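Putative periplasmic protein (Wolinella succinogenes, PDB 3KN3) probably acts as a periplasmic binding protein that captures a small solute, and has been seen to bind glutathione. Local coordinates at residues 115-120 and 128-133. Residues are numbered along the deposited sequence; the frame is centred on the assembly and turned at random.
Sequences VKFVSR and SKEREV
Glu130, on helix 125-138, reaches across to Ser119 at the end of strand 117-119, and its buried carboxylate carries the contact. The polar part comes first. Ser119 OG donates to Glu130 OE1 at 2.8 Å, meeting the syn side of that oxygen and lying 21° out of the carboxylate plane. A water joins the same oxygen to the backbone: it donates to Glu130 OE1 at 2.6 Å and accepts from Arg120 N at 2.9 Å. OE1 is thus gripped twice. The other oxygen, OE2, is hydrogen-bonded to Tyr148 OH on the neighbouring strand 148-150. With partners on each oxygen, the carboxylate is held against rotation. Ser119 OG is also hydrogen-bonded to Gly121 N.

The contact with the ring is small. Glu130 OE2 approaches the Phe117 ring obliquely, 3.7 Å from CE2. Only Glu130 CG adds carbon packing, 4.0 Å from Phe117 CZ. Ring and carboxylate planes are 44° apart. Glu130 CG is anti to the backbone N (chi1 171°), and a bend at chi2 goes with the carboxylate meeting both Ser119 and the ring. The Phe117 ring also meets Trp134 of the same helix as Glu130 edge-to-face. With an alanine here instead of Glu130, the hydroxyls of Ser119 and Tyr148 would probably lose their carboxylate partner, and the water its side-chain acceptor.

The next residue, Arg120, like Gly125 and Thr126 at the start of the helix, has been seen to bind glutathione, which is absent here. The arrangement belongs to a beta-alpha-beta unit, strand 117-119, helix 125-138 and strand 148-150, in one lobe of a periplasmic binding protein fold, with ligand-binding residues where strand gives way to helix.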
ATOM      1  N   VAL A 115      19.169 -15.678   7.937  1.00 29.49           N
ATOM      2  CA  VAL A 115      18.558 -16.175   6.708  1.00 31.74           C
ATOM      3  C   VAL A 115      18.536 -15.075   5.641  1.00 29.59           C
ATOM      4  O   VAL A 115      18.456 -13.882   5.943  1.00 31.86           O
ATOM      5  CB  VAL A 115      17.132 -16.727   6.921  1.00 31.07           C
ATOM      6  CG1 VAL A 115      17.087 -17.603   8.162  1.00 29.57           C
ATOM      7  CG2 VAL A 115      16.169 -15.601   7.054  1.00 33.31           C
ATOM      8  N   LYS A 116      18.623 -15.481   4.390  1.00 25.56           N
ATOM      9  CA  LYS A 116      18.708 -14.522   3.311  1.00 31.12           C
ATOM     10  C   LYS A 116      17.417 -13.720   3.226  1.00 30.22           C
ATOM     11  O   LYS A 116      16.326 -14.276   3.172  1.00 27.19           O
ATOM     12  CB  LYS A 116      19.015 -15.223   1.980  1.00 24.02           C
ATOM     13  CG  LYS A 116      19.079 -14.301   0.787  1.00 25.09           C
ATOM     14  CD  LYS A 116      20.380 -13.490   0.735  1.00 37.16           C
ATOM     15  CE  LYS A 116      21.648 -14.354   0.755  1.00 38.10           C
ATOM     16  NZ  LYS A 116      21.749 -15.373  -0.336  1.00 48.64           N
ATOM     17  N   PHE A 117      17.558 -12.404   3.226  1.00 27.94           N
ATOM     18  CA  PHE A 117      16.433 -11.532   3.028  1.00 21.84           C
ATOM     19  C   PHE A 117      16.716 -10.535   1.912  1.00 25.34           C
ATOM     20  O   PHE A 117      17.689  -9.788   1.964  1.00 30.62           O
ATOM     21  CB  PHE A 117      16.079 -10.789   4.318  1.00 24.00           C
ATOM     22  CG  PHE A 117      14.839  -9.975   4.195  1.00 26.69           C
ATOM     23  CD1 PHE A 117      13.623 -10.482   4.598  1.00 22.91           C
ATOM     24  CD2 PHE A 117      14.874  -8.720   3.601  1.00 30.65           C
ATOM     25  CE1 PHE A 117      12.469  -9.735   4.457  1.00 23.05           C
ATOM     26  CE2 PHE A 117      13.725  -7.976   3.455  1.00 24.69           C
ATOM     27  CZ  PHE A 117      12.521  -8.490   3.881  1.00 20.87           C
ATOM     28  N   VAL A 118      15.836 -10.503   0.921  1.00 24.33           N
ATOM     29  CA  VAL A 118      16.006  -9.629  -0.228  1.00 23.32           C
ATOM     30  C   VAL A 118      15.141  -8.373  -0.173  1.00 25.22           C
ATOM     31  O   VAL A 118      13.921  -8.440  -0.176  1.00 21.90           O
ATOM     32  CB  VAL A 118      15.708 -10.375  -1.536  1.00 27.34           C
ATOM     33  CG1 VAL A 118      16.023  -9.473  -2.744  1.00 27.22           C
ATOM     34  CG2 VAL A 118      16.499 -11.689  -1.585  1.00 23.77           C
ATOM     35  N   SER A 119      15.794  -7.224  -0.152  1.00 29.78           N
ATOM     36  CA  SER A 119      15.103  -5.949  -0.140  1.00 31.65           C
ATOM     37  C   SER A 119      14.989  -5.392  -1.566  1.00 36.22           C
ATOM     38  O   SER A 119      15.858  -5.641  -2.418  1.00 33.17           O
ATOM     39  CB  SER A 119      15.865  -4.972   0.756  1.00 28.60           C
ATOM     40  OG  SER A 119      15.433  -3.643   0.562  1.00 30.73           O
ATOM     41  N   ARG A 120      13.920  -4.638  -1.817  1.00 32.52           N
ATOM     42  CA  ARG A 120      13.748  -3.954  -3.096  1.00 35.11           C
ATOM     43  C   ARG A 120      14.951  -3.065  -3.365  1.00 36.98           C
ATOM     44  O   ARG A 120      15.411  -2.971  -4.494  1.00 41.43           O
ATOM     45  CB  ARG A 120      12.465  -3.098  -3.113  1.00 32.35           C
ATOM     46  CG  ARG A 120      11.175  -3.880  -3.273  1.00 30.36           C
ATOM     47  CD  ARG A 120      10.952  -4.341  -4.693  1.00 36.44           C
ATOM     48  NE  ARG A 120      10.784  -3.221  -5.623  1.00 44.82           N
ATOM     49  CZ  ARG A 120       9.613  -2.660  -5.923  1.00 48.35           C
ATOM     50  NH1 ARG A 120       8.486  -3.091  -5.368  1.00 41.27           N
ATOM     51  NH2 ARG A 120       9.565  -1.657  -6.785  1.00 54.80           N
ATOM     52  N   SER A 128      10.241   1.405   1.226  1.00 39.08           N
ATOM     53  CA  SER A 128      10.252   2.249   2.419  1.00 46.71           C
ATOM     54  C   SER A 128       9.345   1.671   3.502  1.00 39.90           C
ATOM     55  O   SER A 128       9.561   1.893   4.688  1.00 47.52           O
ATOM     56  CB  SER A 128       9.875   3.688   2.089  1.00 54.97           C
ATOM     57  OG  SER A 128       8.628   3.715   1.436  1.00 62.00           O
ATOM     58  N   LYS A 129       8.344   0.908   3.086  1.00 31.56           N
ATOM     59  CA  LYS A 129       7.532   0.153   4.025  1.00 35.33           C
ATOM     60  C   LYS A 129       8.351  -0.934   4.708  1.00 31.24           C
ATOM     61  O   LYS A 129       8.316  -1.069   5.921  1.00 35.15           O
ATOM     62  CB  LYS A 129       6.356  -0.500   3.315  1.00 38.28           C
ATOM     63  CG  LYS A 129       5.545  -1.386   4.227  1.00 37.30           C
ATOM     64  CD  LYS A 129       5.069  -0.609   5.431  1.00 39.77           C
ATOM     65  CE  LYS A 129       3.969  -1.361   6.161  1.00 44.13           C
ATOM     66  NZ  LYS A 129       3.390  -0.540   7.245  1.00 44.55           N
ATOM     67  N   GLU A 130       9.074  -1.706   3.907  1.00 29.33           N
ATOM     68  CA  GLU A 130       9.917  -2.787   4.409  1.00 28.71           C
ATOM     69  C   GLU A 130      10.986  -2.258   5.353  1.00 29.66           C
ATOM     70  O   GLU A 130      11.298  -2.892   6.347  1.00 33.25           O
ATOM     71  CB  GLU A 130      10.561  -3.549   3.241  1.00 29.63           C
ATOM     72  CG  GLU A 130      11.618  -4.555   3.650  1.00 30.62           C
ATOM     73  CD  GLU A 130      13.000  -4.134   3.216  1.00 33.72           C
ATOM     74  OE1 GLU A 130      13.110  -3.594   2.098  1.00 34.10           O
ATOM     75  OE2 GLU A 130      13.969  -4.344   3.983  1.00 33.01           O
ATOM     76  N   ARG A 131      11.545  -1.093   5.035  1.00 31.45           N
ATOM     77  CA  ARG A 131      12.477  -0.426   5.936  1.00 30.34           C
ATOM     78  C   ARG A 131      11.796  -0.076   7.250  1.00 31.38           C
ATOM     79  O   ARG A 131      12.366  -0.263   8.318  1.00 31.33           O
ATOM     80  CB  ARG A 131      13.075   0.820   5.275  1.00 34.84           C
ATOM     81  CG  ARG A 131      14.069   0.477   4.171  1.00 42.44           C
ATOM     82  CD  ARG A 131      14.473   1.680   3.330  1.00 45.02           C
ATOM     83  NE  ARG A 131      15.227   2.668   4.091  1.00 45.69           N
ATOM     84  CZ  ARG A 131      16.489   2.506   4.476  1.00 47.85           C
ATOM     85  NH1 ARG A 131      17.100   3.461   5.169  1.00 47.55           N
ATOM     86  NH2 ARG A 131      17.137   1.387   4.176  1.00 45.78           N
ATOM     87  N   GLU A 132      10.566   0.425   7.175  1.00 38.04           N
ATOM     88  CA  GLU A 132       9.809   0.732   8.381  1.00 35.28           C
ATOM     89  C   GLU A 132       9.617  -0.515   9.246  1.00 35.40           C
ATOM     90  O   GLU A 132       9.745  -0.463  10.468  1.00 35.60           O
ATOM     91  CB  GLU A 132       8.459   1.349   8.028  1.00 47.48           C
ATOM     92  CG  GLU A 132       8.241   2.749   8.597  1.00 68.40           C
ATOM     93  CD  GLU A 132       8.035   2.772  10.118  1.00 84.51           C
ATOM     94  OE1 GLU A 132       7.137   3.515  10.578  1.00 91.68           O
ATOM     95  OE2 GLU A 132       8.761   2.063  10.855  1.00 84.02           O
ATOM     96  N   VAL A 133       9.316  -1.640   8.612  1.00 28.48           N
ATOM     97  CA  VAL A 133       9.108  -2.868   9.367  1.00 26.25           C
ATOM     98  C   VAL A 133      10.354  -3.328  10.156  1.00 34.59           C
ATOM     99  O   VAL A 133      10.218  -3.751  11.314  1.00 32.38           O
ATOM    100  CB  VAL A 133       8.574  -3.988   8.464  1.00 30.52           C
ATOM    101  CG1 VAL A 133       8.390  -5.276   9.259  1.00 33.36           C
ATOM    102  CG2 VAL A 133       7.257  -3.548   7.801  1.00 25.75           C
TER
HETATM  103  O   HOH W   1      11.697  -4.002  -0.006  1.00 26.83           O